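Local coordinates for putative cell invasion protein with MAC/Perforin domain (Bacteroides thetaiotaomicron VPI-5482, PDB 3KK7) that is of unknown function but belongs to the membrane-attack complex/perforin family and may take part in cell invasion or act on membranes, at residues D242-A246 and K287-L291; V245-S250 and N280-I284; Y293-T297 and Y316-L320. The contacts are given in a common frame with arbitrary orientation. Residue numbers count along the deposited sequence, not the author numbering.

Contact 1 (D242-A246 and K287-L291)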
loop_
_atom_site.group_PDB
_atom_site.type_symbol
_atom_site.label_atom_id
_atom_site.label_comp_id
_atom_site.label_asym_id
_atom_site.label_seq_id
_atom_site.Cartn_x
_atom_site.Cartn_y
_atom_site.Cartn_z
ATOM N N ASP A 242 24.806 25.040 -5.350
ATOM C CA ASP A 242 24.332 26.374 -4.994
ATOM C C ASP A 242 23.253 26.306 -3.907
ATOM O O ASP A 242 23.262 27.059 -2.946
ATOM C CB ASP A 242 23.813 27.138 -6.214
ATOM C CG ASP A 242 24.932 27.539 -7.192
ATOM O OD1 ASP A 242 26.123 27.418 -6.841
ATOM O OD2 ASP A 242 24.625 27.987 -8.318
HETATM N N MSE A 243 22.331 25.373 -4.034
HETATM C CA MSE A 243 21.250 25.253 -3.047
HETATM C C MSE A 243 21.810 24.735 -1.706
HETATM O O MSE A 243 21.472 25.275 -0.636
HETATM C CB MSE A 243 20.131 24.366 -3.606
HETATM C CG MSE A 243 18.988 24.077 -2.629
HETATM SE SE MSE A 243 17.911 25.617 -2.177
HETATM C CE MSE A 243 17.036 25.882 -3.917
ATOM N N ASP A 244 22.669 23.710 -1.778
ATOM C CA ASP A 244 23.401 23.222 -0.610
ATOM C C ASP A 244 24.010 24.394 0.198
ATOM O O ASP A 244 23.925 24.419 1.423
ATOM C CB ASP A 244 24.544 22.269 -1.034
ATOM C CG ASP A 244 24.070 20.893 -1.477
ATOM O OD1 ASP A 244 22.876 20.529 -1.353
ATOM O OD2 ASP A 244 24.923 20.149 -1.969
ATOM N N VAL A 245 24.614 25.357 -0.492
ATOM C CA VAL A 245 25.266 26.501 0.167
ATOM C C VAL A 245 24.218 27.437 0.717
ATOM O O VAL A 245 24.376 27.965 1.829
ATOM C CB VAL A 245 26.155 27.300 -0.817
ATOM C CG1 VAL A 245 26.770 28.542 -0.146
ATOM C CG2 VAL A 245 27.258 26.400 -1.409
ATOM N N ALA A 246 23.140 27.636 -0.046
ATOM C CA ALA A 246 22.111 28.578 0.359
ATOM C C ALA A 246 21.380 28.080 1.596
ATOM O O ALA A 246 21.254 28.795 2.594
ATOM C CB ALA A 246 21.151 28.829 -0.752
ATOM N N LYS A 287 24.171 33.715 -6.138
ATOM C CA LYS A 287 23.843 32.516 -6.911
ATOM C C LYS A 287 22.402 32.459 -7.411
ATOM O O LYS A 287 22.126 31.814 -8.421
ATOM C CB LYS A 287 24.135 31.273 -6.063
ATOM C CG LYS A 287 25.610 31.087 -5.691
ATOM C CD LYS A 287 26.544 31.112 -6.916
ATOM C CE LYS A 287 27.985 30.959 -6.517
ATOM N NZ LYS A 287 28.762 30.516 -7.686
ATOM N N PHE A 288 21.482 33.121 -6.718
ATOM C CA PHE A 288 20.062 33.012 -7.054
ATOM C C PHE A 288 19.422 34.348 -7.349
ATOM O O PHE A 288 19.613 35.301 -6.607
ATOM C CB PHE A 288 19.293 32.393 -5.889
ATOM C CG PHE A 288 19.605 30.953 -5.650
ATOM C CD1 PHE A 288 18.927 29.966 -6.352
ATOM C CD2 PHE A 288 20.565 30.579 -4.717
ATOM C CE1 PHE A 288 19.199 28.605 -6.134
ATOM C CE2 PHE A 288 20.845 29.217 -4.485
ATOM C CZ PHE A 288 20.145 28.230 -5.195
ATOM N N SER A 289 18.623 34.387 -8.412
ATOM C CA SER A 289 17.775 35.555 -8.716
ATOM C C SER A 289 16.542 35.549 -7.832
ATOM O O SER A 289 15.897 36.560 -7.680
ATOM C CB SER A 289 17.350 35.575 -10.199
ATOM O OG SER A 289 18.473 35.545 -11.057
ATOM N N ALA A 290 16.185 34.400 -7.268
ATOM C CA ALA A 290 15.147 34.363 -6.225
ATOM C C ALA A 290 15.301 33.061 -5.491
ATOM O O ALA A 290 15.581 32.034 -6.132
ATOM C CB ALA A 290 13.738 34.459 -6.828
ATOM N N LEU A 291 15.145 33.090 -4.168
ATOM C CA LEU A 291 15.064 31.872 -3.349
ATOM C C LEU A 291 14.016 32.087 -2.286
ATOM O O LEU A 291 14.175 32.941 -1.441
ATOM C CB LEU A 291 16.391 31.542 -2.673
ATOM C CG LEU A 291 16.392 30.238 -1.856
ATOM C CD1 LEU A 291 16.083 29.015 -2.720
ATOM C CD2 LEU A 291 17.730 30.098 -1.199
#
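The ring of Phe288 meets the helix backbone with its edge: CE2 lies 3.6 Å from Asp242 O and CZ 3.8 Å from Met243 N, both backbone atoms near the ring plane. Asp242 O is also the acceptor of the helical bond from Ala246 N (3.0 Å). Met243, present as selenomethionine, brings its SE to 5.5 Å from the Phe288 ring centroid, 47° off the normal, an oblique Met-aromatic contact. Met243 CE then reaches Leu291 CD1 at 3.5 Å. Helix 236-249 follows strand 220-230 of the bent antiparallel MACPF sheet, and strand 288-298 is that strand's antiparallel partner, so the helix packs against the start of the partner strand. The chain turns a corner at Ser289, yet both Phe288 and Leu291 reach Ala246, whose CB lies 3.8 Å from Phe288 CE2 and 3.7 Å from Leu291 CD2. Toward solvent, Asp242 OD1 touches Lys287 CD at 3.7 Å, while its 4.2 Å distance to Lys287 NZ is too long for a salt bridge.

Contact 2 (V245-S250 and N280-I284)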
loop_
_atom_site.group_PDB
_atom_site.type_symbol
_atom_site.label_atom_id
_atom_site.label_comp_id
_atom_site.label_asym_id
_atom_site.label_seq_id
_atom_site.Cartn_x
_atom_site.Cartn_y
_atom_site.Cartn_z
ATOM N N VAL A 245 24.614 25.357 -0.492
ATOM C CA VAL A 245 25.266 26.501 0.167
ATOM C C VAL A 245 24.218 27.437 0.717
ATOM O O VAL A 245 24.376 27.965 1.829
ATOM C CB VAL A 245 26.155 27.300 -0.817
ATOM C CG1 VAL A 245 26.770 28.542 -0.146
ATOM C CG2 VAL A 245 27.258 26.400 -1.409
ATOM N N ALA A 246 23.140 27.636 -0.046
ATOM C CA ALA A 246 22.111 28.578 0.359
ATOM C C ALA A 246 21.380 28.080 1.596
ATOM O O ALA A 246 21.254 28.795 2.594
ATOM C CB ALA A 246 21.151 28.829 -0.752
ATOM N N ILE A 247 20.900 26.844 1.538
ATOM C CA ILE A 247 20.224 26.252 2.694
ATOM C C ILE A 247 21.070 26.437 3.936
ATOM O O ILE A 247 20.600 26.917 4.950
ATOM C CB ILE A 247 19.959 24.745 2.527
ATOM C CG1 ILE A 247 18.829 24.524 1.508
ATOM C CG2 ILE A 247 19.585 24.125 3.907
ATOM C CD1 ILE A 247 18.584 23.027 1.139
ATOM N N ASN A 248 22.343 26.087 3.813
ATOM C CA ASN A 248 23.267 26.142 4.926
ATOM C C ASN A 248 23.575 27.556 5.430
ATOM O O ASN A 248 23.957 27.712 6.586
ATOM C CB ASN A 248 24.540 25.386 4.577
ATOM C CG ASN A 248 24.943 24.415 5.657
ATOM O OD1 ASN A 248 24.121 23.577 6.106
ATOM N ND2 ASN A 248 26.220 24.484 6.074
ATOM N N ALA A 249 23.407 28.577 4.599
ATOM C CA ALA A 249 23.565 29.957 5.057
ATOM C C ALA A 249 22.248 30.581 5.526
ATOM O O ALA A 249 22.229 31.747 5.929
ATOM C CB ALA A 249 24.173 30.827 3.958
ATOM N N SER A 250 21.163 29.807 5.504
ATOM C CA SER A 250 19.819 30.364 5.663
ATOM C C SER A 250 19.099 29.991 6.930
ATOM O O SER A 250 17.896 30.218 7.035
ATOM C CB SER A 250 18.953 29.958 4.475
ATOM O OG SER A 250 19.405 30.646 3.331
ATOM N N ASN A 280 25.064 37.081 5.153
ATOM C CA ASN A 280 24.529 35.848 4.564
ATOM C C ASN A 280 23.631 36.039 3.336
ATOM O O ASN A 280 23.458 35.092 2.553
ATOM C CB ASN A 280 23.800 34.986 5.606
ATOM C CG ASN A 280 24.759 34.197 6.477
ATOM O OD1 ASN A 280 25.679 34.753 7.053
ATOM N ND2 ASN A 280 24.545 32.908 6.572
ATOM N N SER A 281 23.058 37.229 3.155
ATOM C CA SER A 281 22.144 37.439 2.036
ATOM C C SER A 281 22.884 37.506 0.711
ATOM O O SER A 281 22.412 36.983 -0.292
ATOM C CB SER A 281 21.241 38.648 2.269
ATOM O OG SER A 281 20.214 38.280 3.197
ATOM N N GLU A 282 24.068 38.106 0.730
ATOM C CA GLU A 282 24.974 38.098 -0.423
ATOM C C GLU A 282 25.310 36.667 -0.881
ATOM O O GLU A 282 25.344 36.393 -2.077
ATOM C CB GLU A 282 26.247 38.847 -0.062
ATOM C CG GLU A 282 27.064 39.343 -1.238
ATOM C CD GLU A 282 27.684 40.729 -0.964
ATOM O OE1 GLU A 282 26.920 41.658 -0.566
ATOM O OE2 GLU A 282 28.921 40.886 -1.149
ATOM N N THR A 283 25.531 35.748 0.058
ATOM C CA THR A 283 25.753 34.340 -0.286
ATOM C C THR A 283 24.643 33.788 -1.189
ATOM O O THR A 283 24.885 32.905 -2.008
ATOM C CB THR A 283 25.793 33.433 0.979
ATOM O OG1 THR A 283 26.830 33.869 1.851
ATOM C CG2 THR A 283 26.054 31.967 0.619
ATOM N N ILE A 284 23.427 34.289 -1.005
ATOM C CA ILE A 284 22.262 33.783 -1.715
ATOM C C ILE A 284 22.073 34.501 -3.031
ATOM O O ILE A 284 21.969 33.889 -4.082
ATOM C CB ILE A 284 20.997 33.914 -0.839
ATOM C CG1 ILE A 284 21.036 32.843 0.254
ATOM C CG2 ILE A 284 19.743 33.758 -1.659
ATOM C CD1 ILE A 284 20.174 33.159 1.392
#
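Thr283 lays its methyl group over two residues one helical turn apart: its CG2 is 3.6 Å from Val245 CG1 and 4.0 Å from Ala249 CB. The CA-to-CB bonds of all three residues point toward the opposite segment. The small Ala246 and Ala249 fit the spacing of the helices, whose local axes approach to 9.3 Å and run nearly antiparallel at 162°; CA atoms come to 5.6 Å between Ala246 and Ile284 and to 6.0 Å between Ala249 and Asn280. Both helices belong to the insertion between the neighbouring strands 220-230 and 288-298 of the MACPF sheet. By topology this is the place of the second transmembrane-hairpin region, which in pore-forming relatives is helical before it unfolds into the membrane; whether it does so here is not established. On the more buried side, Ile284 CG1 lies 4.1 Å from Ala246 CB and Ile284 CD1 3.3 Å from Ser250 OG. Ser250 OG in turn donates to Ala246 O at 2.7 Å. Asn280 supplies the polar link between the helices, its ND2 donating to Ala249 O at 2.7 Å with an N-H...O angle of 156°.

Contact 3 (Y293-T297 and Y316-L320)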
loop_
_atom_site.group_PDB
_atom_site.type_symbol
_atom_site.label_atom_id
_atom_site.label_comp_id
_atom_site.label_asym_id
_atom_site.label_seq_id
_atom_site.Cartn_x
_atom_site.Cartn_y
_atom_site.Cartn_z
ATOM N N TYR A 293 11.014 30.292 0.545
ATOM C CA TYR A 293 10.846 29.141 1.464
ATOM C C TYR A 293 9.519 29.108 2.170
ATOM O O TYR A 293 8.841 30.111 2.263
ATOM C CB TYR A 293 11.925 29.139 2.531
ATOM C CG TYR A 293 11.768 30.192 3.644
ATOM C CD1 TYR A 293 12.166 31.512 3.445
ATOM C CD2 TYR A 293 11.300 29.843 4.918
ATOM C CE1 TYR A 293 12.070 32.460 4.456
ATOM C CE2 TYR A 293 11.183 30.816 5.951
ATOM C CZ TYR A 293 11.578 32.108 5.707
ATOM O OH TYR A 293 11.479 33.073 6.669
ATOM N N SER A 294 9.169 27.941 2.679
ATOM C CA SER A 294 8.008 27.790 3.505
ATOM C C SER A 294 8.370 26.811 4.600
ATOM O O SER A 294 9.013 25.811 4.337
ATOM C CB SER A 294 6.829 27.279 2.674
ATOM O OG SER A 294 5.723 26.897 3.481
ATOM N N ILE A 295 7.987 27.105 5.834
ATOM C CA ILE A 295 8.244 26.176 6.913
ATOM C C ILE A 295 6.960 25.654 7.539
ATOM O O ILE A 295 5.869 26.198 7.317
ATOM C CB ILE A 295 9.127 26.775 7.983
ATOM C CG1 ILE A 295 8.460 27.968 8.643
ATOM C CG2 ILE A 295 10.447 27.161 7.406
ATOM C CD1 ILE A 295 8.894 28.081 10.085
ATOM N N LYS A 296 7.121 24.573 8.284
ATOM C CA LYS A 296 6.052 23.943 9.040
ATOM C C LYS A 296 6.699 23.259 10.213
ATOM O O LYS A 296 7.707 22.574 10.033
ATOM C CB LYS A 296 5.298 22.889 8.217
ATOM C CG LYS A 296 4.046 22.330 8.974
ATOM C CD LYS A 296 3.106 21.438 8.122
ATOM C CE LYS A 296 3.633 20.034 7.891
ATOM N NZ LYS A 296 2.554 19.161 7.334
ATOM N N THR A 297 6.143 23.437 11.411
ATOM C CA THR A 297 6.677 22.777 12.599
ATOM C C THR A 297 5.761 21.621 12.936
ATOM O O THR A 297 4.558 21.675 12.684
ATOM C CB THR A 297 6.827 23.722 13.792
ATOM O OG1 THR A 297 5.602 24.418 14.024
ATOM C CG2 THR A 297 7.925 24.727 13.543
ATOM N N TYR A 316 12.371 37.893 4.724
ATOM C CA TYR A 316 11.618 37.571 5.914
ATOM C C TYR A 316 12.216 36.422 6.696
ATOM O O TYR A 316 12.443 35.332 6.168
ATOM C CB TYR A 316 10.165 37.305 5.552
ATOM C CG TYR A 316 9.273 37.158 6.758
ATOM C CD1 TYR A 316 9.019 38.259 7.606
ATOM C CD2 TYR A 316 8.684 35.931 7.066
ATOM C CE1 TYR A 316 8.192 38.136 8.726
ATOM C CE2 TYR A 316 7.877 35.789 8.188
ATOM C CZ TYR A 316 7.632 36.897 9.014
ATOM O OH TYR A 316 6.834 36.755 10.122
ATOM N N SER A 317 12.463 36.693 7.974
ATOM C CA SER A 317 13.034 35.733 8.902
ATOM C C SER A 317 12.042 35.425 9.986
ATOM O O SER A 317 11.321 36.312 10.434
ATOM C CB SER A 317 14.289 36.310 9.551
ATOM O OG SER A 317 15.285 36.471 8.560
ATOM N N ILE A 318 12.045 34.166 10.411
ATOM C CA ILE A 318 11.177 33.682 11.450
ATOM C C ILE A 318 12.008 33.157 12.602
ATOM O O ILE A 318 12.903 32.344 12.384
ATOM C CB ILE A 318 10.347 32.522 10.958
ATOM C CG1 ILE A 318 9.658 32.876 9.632
ATOM C CG2 ILE A 318 9.346 32.120 12.043
ATOM C CD1 ILE A 318 8.871 31.692 9.008
ATOM N N ASP A 319 11.688 33.608 13.816
ATOM C CA ASP A 319 12.322 33.153 15.051
ATOM C C ASP A 319 11.566 31.924 15.548
ATOM O O ASP A 319 10.391 32.037 15.900
ATOM C CB ASP A 319 12.257 34.280 16.106
ATOM C CG ASP A 319 12.942 33.925 17.433
ATOM O OD1 ASP A 319 13.937 33.158 17.449
ATOM O OD2 ASP A 319 12.483 34.452 18.471
ATOM N N LEU A 320 12.216 30.759 15.564
ATOM C CA LEU A 320 11.590 29.571 16.122
ATOM C C LEU A 320 12.026 29.321 17.580
ATOM O O LEU A 320 11.774 28.237 18.130
ATOM C CB LEU A 320 11.859 28.345 15.245
ATOM C CG LEU A 320 11.245 28.428 13.839
ATOM C CD1 LEU A 320 11.806 27.335 12.925
ATOM C CD2 LEU A 320 9.734 28.389 13.913
#
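Ile295, Ile318 and Leu320 form the apolar centre: Ile295 CG1 lies 3.8 Å from Ile318 CD1, and Ile295 CD1 3.9 Å from Leu320 CD2. Each of these residues directs its CA-to-CB bond toward the other segment. Farther along, Thr297 CG2 is 4.1 Å from Leu320 CD2, while the Thr297 hydroxyl is hydrogen-bonded to the backbone nitrogen of Tyr304. The segments run in nearly the same direction, 20° apart, but CA atoms stand 9.6 Å apart for Tyr293 and Tyr316, 9.2 Å for Ile295 and Ile318, and 9.1 Å for Thr297 and Leu320. Such spacing shows side-chain packing between layers, not strand pairing. Tyr293 leads to the polar edge: Tyr293 CE2 touches Ile318 CD1 at 3.9 Å, and Tyr293 OH donates a short hydrogen bond to Tyr316 O at 2.5 Å, tying the exposed end of segment 316-320 to the buried strand. Strand 318-319 is an outer strand of a three-stranded antiparallel sheet, and the middle strand of that sheet, 271-274, joins the interface through Ile274 and Leu272. This small sheet lies on a face of the central MACPF sheet, with strand 220-230 flanking strand 288-298 beneath it, and Leu320 occupies the N-cap position, immediately before helix 321-326.

Overall arrangement
From strand 220-230 the chain enters helix 236-249, the starting point of both contacts 1 and 2. It then forms strands 251-254 and 271-274, with residues 260-269 not modelled, and returns in helix 278-285, where contact 2 closes the inner loop. Contact 1 closes a few residues later, at the start of strand 288-298, so contact 2 nests inside it; they share Val245 and Ala246, lie about 7 Å apart between centres, and touch through Leu291 and Ile284. Contact 3 follows in series farther along that strand, its centre about 17 Å from that of contact 1, closing the shorter loop to 316-320. Together they tie two helices and a small sheet to one edge region of the central MACPF sheet.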